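Local coordinates for protein putative cellulase CEL6 (Mycobacterium tuberculosis, PDB 1UP3) that probably hydrolyses beta-1,4-glucosidic bonds of cellulose as a family 6 endoglucanase, at residues 10-22 with 33-45. Residues are numbered along the deposited sequence; the frame is centred on the assembly and turned at random.
Sequences FYVDPASAAMVAA and TSVANTPQSYWLD
Ala36 points its CB toward helix 17-24, where it lies 3.7 Å from Ala18 O and 3.9 Å from Ala22 CB. Small side chains on both helices let the backbones come close. Beside them Ala18 CB touches Val35 CG1. Met19 sends CG anti to its backbone N (chi1 -177°), then bends at both following torsions. This fold-back brings SD near Ala36 CB and sets CE 3.5 Å from Ala36 O, with Asn37 OD1 also close. Val12 spreads its methyls along the end of helix 30-36 and the turn after it: CG1 meets Ala36 O, while CG2 reaches Pro39 CD at 3.8 Å. On the proline ring, CB and CG pack against Phe10 CB; the phenyl ring leads away. Asp13 OD2 lies at the edge of the Tyr42 ring, 3.7 Å from CD1, with carboxylate and ring planes 65° apart. That oxygen also forms a salt bridge with Arg262. Water molecules bridge the segments. One donates to Asp13 O and Ala36 O and accepts from Ser16 OG, which also caps helix 17-24 by accepting from Met19 N. Another links Tyr11 O and Asp13 N to Gln40 N. The contact packs two short helices together and sets the chain before the first beside the lead-in to strand 42-44, an outermost strand of the parallel sheet in this distorted family 6 barrel.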
ATOM      1  N   PHE A  10      -6.070   7.342  11.791  1.00  7.92           N
ATOM      2  CA  PHE A  10      -6.290   6.386  10.729  1.00  6.44           C
ATOM      3  C   PHE A  10      -7.254   5.292  11.218  1.00  6.98           C
ATOM      4  O   PHE A  10      -7.237   4.877  12.384  1.00  7.81           O
ATOM      5  CB  PHE A  10      -4.957   5.804  10.244  1.00  6.38           C
ATOM      6  CG  PHE A  10      -4.023   6.852   9.693  1.00  7.28           C
ATOM      7  CD1 PHE A  10      -4.342   7.522   8.542  1.00  8.02           C
ATOM      8  CD2 PHE A  10      -2.849   7.176  10.364  1.00 10.33           C
ATOM      9  CE1 PHE A  10      -3.517   8.499   8.024  1.00  8.44           C
ATOM     10  CE2 PHE A  10      -2.012   8.195   9.864  1.00 11.05           C
ATOM     11  CZ  PHE A  10      -2.352   8.846   8.714  1.00 10.22           C
ATOM     12  N   TYR A  11      -8.088   4.812  10.305  1.00  6.60           N
ATOM     13  CA  TYR A  11      -9.127   3.831  10.643  1.00  7.05           C
ATOM     14  C   TYR A  11      -8.586   2.445  10.940  1.00  6.96           C
ATOM     15  O   TYR A  11      -7.830   1.897  10.148  1.00  8.15           O
ATOM     16  CB  TYR A  11     -10.098   3.753   9.488  1.00  7.23           C
ATOM     17  CG  TYR A  11     -11.299   2.836   9.668  1.00  7.51           C
ATOM     18  CD1 TYR A  11     -12.146   2.959  10.744  1.00  7.39           C
ATOM     19  CD2 TYR A  11     -11.608   1.892   8.704  1.00  8.61           C
ATOM     20  CE1 TYR A  11     -13.281   2.119  10.870  1.00  7.50           C
ATOM     21  CE2 TYR A  11     -12.688   1.076   8.831  1.00 10.09           C
ATOM     22  CZ  TYR A  11     -13.525   1.188   9.920  1.00 10.56           C
ATOM     23  OH  TYR A  11     -14.616   0.340  10.028  1.00 11.97           O
ATOM     24  N   VAL A  12      -9.000   1.895  12.082  1.00  7.61           N
ATOM     25  CA  VAL A  12      -8.711   0.520  12.434  1.00  8.30           C
ATOM     26  C   VAL A  12      -9.873  -0.351  11.920  1.00  9.50           C
ATOM     27  O   VAL A  12     -11.024  -0.197  12.370  1.00 10.62           O
ATOM     28  CB  VAL A  12      -8.542   0.382  13.904  1.00  8.61           C
ATOM     29  CG1 VAL A  12      -8.342  -1.102  14.273  1.00  9.58           C
ATOM     30  CG2 VAL A  12      -7.370   1.236  14.394  1.00 10.07           C
ATOM     31  N   ASP A  13      -9.565  -1.263  11.005  1.00  9.84           N
ATOM     32  CA  ASP A  13     -10.541  -2.185  10.416  1.00 10.08           C
ATOM     33  C   ASP A  13     -10.988  -3.178  11.499  1.00 10.93           C
ATOM     34  O   ASP A  13     -10.179  -3.994  11.972  1.00  9.89           O
ATOM     35  CB  ASP A  13      -9.866  -2.926   9.270  1.00 10.25           C
ATOM     36  CG  ASP A  13     -10.791  -3.890   8.551  1.00 13.14           C
ATOM     37  OD1 ASP A  13     -11.924  -4.128   9.043  1.00 12.76           O
ATOM     38  OD2 ASP A  13     -10.374  -4.529   7.544  1.00 15.43           O
ATOM     39  N   PRO A  14     -12.244  -3.122  11.931  1.00 11.14           N
ATOM     40  CA  PRO A  14     -12.693  -3.996  13.029  1.00 12.46           C
ATOM     41  C   PRO A  14     -12.890  -5.464  12.609  1.00 12.75           C
ATOM     42  O   PRO A  14     -13.144  -6.293  13.485  1.00 14.39           O
ATOM     43  CB  PRO A  14     -14.040  -3.367  13.438  1.00 13.43           C
ATOM     44  CG  PRO A  14     -14.530  -2.791  12.195  1.00 12.87           C
ATOM     45  CD  PRO A  14     -13.330  -2.251  11.437  1.00 11.59           C
ATOM     46  N   ALA A  15     -12.755  -5.756  11.325  1.00 12.17           N
ATOM     47  CA  ALA A  15     -12.950  -7.121  10.776  1.00 12.73           C
ATOM     48  C   ALA A  15     -11.731  -7.644  10.031  1.00 11.92           C
ATOM     49  O   ALA A  15     -11.835  -8.508   9.162  1.00 13.68           O
ATOM     50  CB  ALA A  15     -14.172  -7.116   9.862  1.00 13.92           C
ATOM     51  N   SER A  16     -10.547  -7.126  10.355  1.00 11.08           N
ATOM     52  CA  SER A  16      -9.331  -7.619   9.736  1.00  9.49           C
ATOM     53  C   SER A  16      -9.098  -9.055  10.177  1.00  8.60           C
ATOM     54  O   SER A  16      -9.577  -9.463  11.219  1.00  7.73           O
ATOM     55  CB  SER A  16      -8.111  -6.792  10.128  1.00  9.38           C
ATOM     56  OG  SER A  16      -7.873  -6.841  11.535  1.00  9.60           O
ATOM     57  N   ALA A  17      -8.332  -9.792   9.394  1.00  9.35           N
ATOM     58  CA  ALA A  17      -7.921 -11.120   9.816  1.00  8.28           C
ATOM     59  C   ALA A  17      -7.172 -11.069  11.149  1.00  8.18           C
ATOM     60  O   ALA A  17      -7.325 -11.975  11.972  1.00  8.77           O
ATOM     61  CB  ALA A  17      -7.051 -11.756   8.742  1.00  8.90           C
ATOM     62  N   ALA A  18      -6.363 -10.036  11.346  1.00  7.49           N
ATOM     63  CA  ALA A  18      -5.644  -9.852  12.600  1.00  7.14           C
ATOM     64  C   ALA A  18      -6.610  -9.706  13.781  1.00  7.31           C
ATOM     65  O   ALA A  18      -6.361 -10.234  14.843  1.00  7.14           O
ATOM     66  CB  ALA A  18      -4.663  -8.671  12.546  1.00  8.13           C
ATOM     67  N   MET A  19      -7.688  -8.938  13.603  1.00  7.44           N
ATOM     68  CA  MET A  19      -8.667  -8.740  14.661  1.00  8.12           C
ATOM     69  C   MET A  19      -9.403 -10.045  14.939  1.00  8.02           C
ATOM     70  O   MET A  19      -9.624 -10.390  16.089  1.00  8.70           O
ATOM     71  CB  MET A  19      -9.646  -7.597  14.301  1.00  8.51           C
ATOM     72  CG  MET A  19     -10.623  -7.298  15.395  1.00 11.96           C
ATOM     73  SD  MET A  19      -9.834  -6.545  16.817  1.00 14.51           S
ATOM     74  CE  MET A  19      -9.569  -4.937  16.252  1.00 12.18           C
ATOM     75  N   VAL A  20      -9.738 -10.777  13.895  1.00  8.15           N
ATOM     76  CA  VAL A  20     -10.392 -12.086  14.059  1.00  9.65           C
ATOM     77  C   VAL A  20      -9.467 -13.032  14.847  1.00  9.64           C
ATOM     78  O   VAL A  20      -9.890 -13.637  15.835  1.00 10.07           O
ATOM     79  CB  VAL A  20     -10.789 -12.670  12.718  1.00 10.60           C
ATOM     80  CG1 VAL A  20     -11.200 -14.161  12.871  1.00 10.95           C
ATOM     81  CG2 VAL A  20     -11.933 -11.861  12.142  1.00 12.43           C
ATOM     82  N   ALA A  21      -8.184 -13.094  14.475  1.00  8.64           N
ATOM     83  CA  ALA A  21      -7.219 -13.882  15.239  1.00  9.12           C
ATOM     84  C   ALA A  21      -7.098 -13.419  16.687  1.00  9.02           C
ATOM     85  O   ALA A  21      -7.015 -14.230  17.601  1.00  9.35           O
ATOM     86  CB  ALA A  21      -5.853 -13.907  14.555  1.00  9.20           C
ATOM     87  N   ALA A  22      -7.048 -12.107  16.916  1.00  8.78           N
ATOM     88  CA  ALA A  22      -6.823 -11.584  18.269  1.00  9.01           C
ATOM     89  C   ALA A  22      -8.012 -11.920  19.175  1.00  9.52           C
ATOM     90  O   ALA A  22      -7.849 -12.217  20.358  1.00 10.94           O
ATOM     91  CB  ALA A  22      -6.631 -10.097  18.209  1.00  9.69           C
ATOM     92  N   THR A  33      -3.089  -8.834  19.563  1.00  8.13           N
ATOM     93  CA  THR A  33      -3.910  -7.716  19.945  1.00  8.62           C
ATOM     94  C   THR A  33      -3.244  -6.397  19.487  1.00  8.56           C
ATOM     95  O   THR A  33      -3.929  -5.509  19.011  1.00  8.99           O
ATOM     96  CB  THR A  33      -4.141  -7.754  21.428  1.00  9.62           C
ATOM     97  OG1 THR A  33      -5.039  -8.845  21.721  1.00 10.35           O
ATOM     98  CG2 THR A  33      -4.863  -6.520  21.915  1.00 11.16           C
ATOM     99  N   SER A  34      -1.934  -6.278  19.657  1.00  8.85           N
ATOM    100  CA  SER A  34      -1.202  -5.064  19.249  1.00  9.49           C
ATOM    101  C   SER A  34      -1.369  -4.784  17.769  1.00  8.33           C
ATOM    102  O   SER A  34      -1.758  -3.678  17.375  1.00  8.30           O
ATOM    103  CB  SER A  34       0.280  -5.191  19.564  1.00  9.17           C
ATOM    104  OG  SER A  34       0.959  -3.993  19.201  1.00 12.72           O
ATOM    105  N   VAL A  35      -1.104  -5.799  16.957  1.00  7.44           N
ATOM    106  CA  VAL A  35      -1.261  -5.676  15.492  1.00  7.05           C
ATOM    107  C   VAL A  35      -2.714  -5.356  15.111  1.00  7.20           C
ATOM    108  O   VAL A  35      -2.978  -4.482  14.281  1.00  6.74           O
ATOM    109  CB  VAL A  35      -0.752  -6.982  14.795  1.00  7.02           C
ATOM    110  CG1 VAL A  35      -1.114  -7.021  13.318  1.00  7.72           C
ATOM    111  CG2 VAL A  35       0.765  -7.134  15.028  1.00  7.83           C
ATOM    112  N   ALA A  36      -3.680  -6.079  15.699  1.00  6.00           N
ATOM    113  CA  ALA A  36      -5.084  -5.873  15.384  1.00  7.09           C
ATOM    114  C   ALA A  36      -5.592  -4.472  15.637  1.00  6.62           C
ATOM    115  O   ALA A  36      -6.475  -4.006  14.937  1.00  7.21           O
ATOM    116  CB  ALA A  36      -5.923  -6.839  16.179  1.00  7.14           C
ATOM    117  N   ASN A  37      -5.055  -3.817  16.657  1.00  6.64           N
ATOM    118  CA  ASN A  37      -5.525  -2.484  17.034  1.00  7.33           C
ATOM    119  C   ASN A  37      -4.736  -1.353  16.347  1.00  6.75           C
ATOM    120  O   ASN A  37      -4.911  -0.171  16.711  1.00  7.26           O
ATOM    121  CB  ASN A  37      -5.411  -2.326  18.547  1.00  8.67           C
ATOM    122  CG  ASN A  37      -6.502  -3.048  19.289  1.00 13.35           C
ATOM    123  OD1 ASN A  37      -7.660  -3.094  18.835  1.00 16.31           O
ATOM    124  ND2 ASN A  37      -6.178  -3.523  20.490  1.00 19.96           N
ATOM    125  N   THR A  38      -3.858  -1.697  15.410  1.00  5.51           N
ATOM    126  CA  THR A  38      -3.086  -0.688  14.660  1.00  5.90           C
ATOM    127  C   THR A  38      -3.749  -0.503  13.309  1.00  5.63           C
ATOM    128  O   THR A  38      -3.980  -1.481  12.584  1.00  5.13           O
ATOM    129  CB  THR A  38      -1.634  -1.171  14.467  1.00  5.60           C
ATOM    130  OG1 THR A  38      -1.082  -1.474  15.759  1.00  6.96           O
ATOM    131  CG2 THR A  38      -0.760  -0.079  13.950  1.00  5.73           C
ATOM    132  N   PRO A  39      -3.997   0.733  12.902  1.00  6.19           N
ATOM    133  CA  PRO A  39      -4.627   0.957  11.584  1.00  5.77           C
ATOM    134  C   PRO A  39      -3.732   0.537  10.416  1.00  6.09           C
ATOM    135  O   PRO A  39      -2.515   0.823  10.422  1.00  6.46           O
ATOM    136  CB  PRO A  39      -4.870   2.465  11.545  1.00  6.60           C
ATOM    137  CG  PRO A  39      -4.004   3.030  12.586  1.00  8.30           C
ATOM    138  CD  PRO A  39      -3.682   2.002  13.601  1.00  5.95           C
ATOM    139  N   GLN A  40      -4.309  -0.124   9.413  0.50  6.53           N
ATOM    140  CA  GLN A  40      -3.501  -0.631   8.298  0.50  6.71           C
ATOM    141  C   GLN A  40      -4.035  -0.031   6.988  0.50  7.05           C
ATOM    142  O   GLN A  40      -4.297   1.149   6.946  0.50  8.43           O
ATOM    143  CB  GLN A  40      -3.374  -2.165   8.380  1.00  6.72           C
ATOM    144  CG  GLN A  40      -2.620  -2.524   9.663  1.00  6.86           C
ATOM    145  CD  GLN A  40      -2.789  -3.961  10.119  1.00  8.33           C
ATOM    146  OE1 GLN A  40      -2.728  -4.865   9.319  1.00  9.20           O
ATOM    147  NE2 GLN A  40      -2.975  -4.157  11.414  1.00  9.93           N
ATOM    148  N   SER A  41      -4.139  -0.788   5.917  0.50  6.79           N
ATOM    149  CA  SER A  41      -4.885  -0.330   4.728  0.50  6.82           C
ATOM    150  C   SER A  41      -5.705  -1.500   4.261  1.00  6.79           C
ATOM    151  O   SER A  41      -5.362  -2.669   4.533  1.00  7.79           O
ATOM    152  CB  SER A  41      -3.982   0.148   3.579  1.00  7.36           C
ATOM    153  OG  SER A  41      -3.333  -0.951   2.953  1.00  8.58           O
ATOM    154  N   TYR A  42      -6.787  -1.214   3.549  1.00  5.86           N
ATOM    155  CA  TYR A  42      -7.699  -2.227   3.031  1.00  6.23           C
ATOM    156  C   TYR A  42      -7.409  -2.409   1.540  1.00  6.28           C
ATOM    157  O   TYR A  42      -7.547  -1.493   0.770  1.00  6.02           O
ATOM    158  CB  TYR A  42      -9.142  -1.764   3.287  1.00  7.39           C
ATOM    159  CG  TYR A  42     -10.184  -2.816   2.982  1.00 11.25           C
ATOM    160  CD1 TYR A  42     -10.448  -3.835   3.890  1.00 15.37           C
ATOM    161  CD2 TYR A  42     -10.906  -2.785   1.823  1.00 19.33           C
ATOM    162  CE1 TYR A  42     -11.406  -4.809   3.636  1.00 20.60           C
ATOM    163  CE2 TYR A  42     -11.878  -3.766   1.554  1.00 22.63           C
ATOM    164  CZ  TYR A  42     -12.111  -4.767   2.457  1.00 23.56           C
ATOM    165  OH  TYR A  42     -13.058  -5.751   2.182  1.00 28.92           O
ATOM    166  N   TRP A  43      -7.015  -3.629   1.152  1.00  5.66           N
ATOM    167  CA  TRP A  43      -6.572  -3.890  -0.206  1.00  5.34           C
ATOM    168  C   TRP A  43      -7.739  -4.364  -1.059  1.00  5.62           C
ATOM    169  O   TRP A  43      -8.459  -5.315  -0.654  1.00  7.63           O
ATOM    170  CB  TRP A  43      -5.498  -4.960  -0.205  1.00  5.52           C
ATOM    171  CG  TRP A  43      -4.165  -4.542   0.380  1.00  5.44           C
ATOM    172  CD1 TRP A  43      -3.924  -4.061   1.628  1.00  6.35           C
ATOM    173  CD2 TRP A  43      -2.920  -4.492  -0.304  1.00  4.02           C
ATOM    174  NE1 TRP A  43      -2.580  -3.783   1.776  1.00  5.33           N
ATOM    175  CE2 TRP A  43      -1.945  -4.032   0.596  1.00  5.18           C
ATOM    176  CE3 TRP A  43      -2.517  -4.835  -1.606  1.00  5.15           C
ATOM    177  CZ2 TRP A  43      -0.611  -3.881   0.251  1.00  6.04           C
ATOM    178  CZ3 TRP A  43      -1.192  -4.704  -1.947  1.00  5.28           C
ATOM    179  CH2 TRP A  43      -0.240  -4.217  -1.017  1.00  5.72           C
ATOM    180  N   LEU A  44      -7.886  -3.769  -2.238  1.00  5.94           N
ATOM    181  CA  LEU A  44      -8.926  -4.142  -3.206  1.00  6.82           C
ATOM    182  C   LEU A  44      -8.275  -4.636  -4.501  1.00  6.52           C
ATOM    183  O   LEU A  44      -7.274  -4.094  -4.958  1.00  6.77           O
ATOM    184  CB  LEU A  44      -9.772  -2.939  -3.513  1.00  7.69           C
ATOM    185  CG  LEU A  44     -10.468  -2.314  -2.306  1.00 10.71           C
ATOM    186  CD1 LEU A  44     -11.137  -1.004  -2.740  1.00 17.00           C
ATOM    187  CD2 LEU A  44     -11.461  -3.287  -1.725  1.00 15.41           C
ATOM    188  N   ASP A  45      -8.849  -5.672  -5.072  1.00  7.87           N
ATOM    189  CA  ASP A  45      -8.404  -6.195  -6.349  1.00  8.20           C
ATOM    190  C   ASP A  45      -9.547  -6.772  -7.168  1.00  8.72           C
ATOM    191  O   ASP A  45     -10.684  -6.387  -6.981  1.00  9.59           O
ATOM    192  CB  ASP A  45      -7.239  -7.152  -6.146  1.00  8.86           C
ATOM    193  CG  ASP A  45      -7.613  -8.432  -5.429  1.00 11.42           C
ATOM    194  OD1 ASP A  45      -8.812  -8.653  -5.113  1.00 11.77           O
ATOM    195  OD2 ASP A  45      -6.730  -9.305  -5.149  1.00 14.83           O
TER
HETATM  196  O   HOH W   1      -6.581   2.540   7.803  0.40 10.84           O
HETATM  197  O   HOH W   2      -7.050  -0.880   9.332  1.00 20.70           O
HETATM  198  O   HOH W   3      -7.559  -4.456  12.429  1.00  7.80           O
HETATM  199  O   HOH W   4      -6.376  -2.192  11.139  1.00 18.64           O
HETATM  200  O   HOH W   5      -5.245 -11.800  21.296  1.00 11.00           O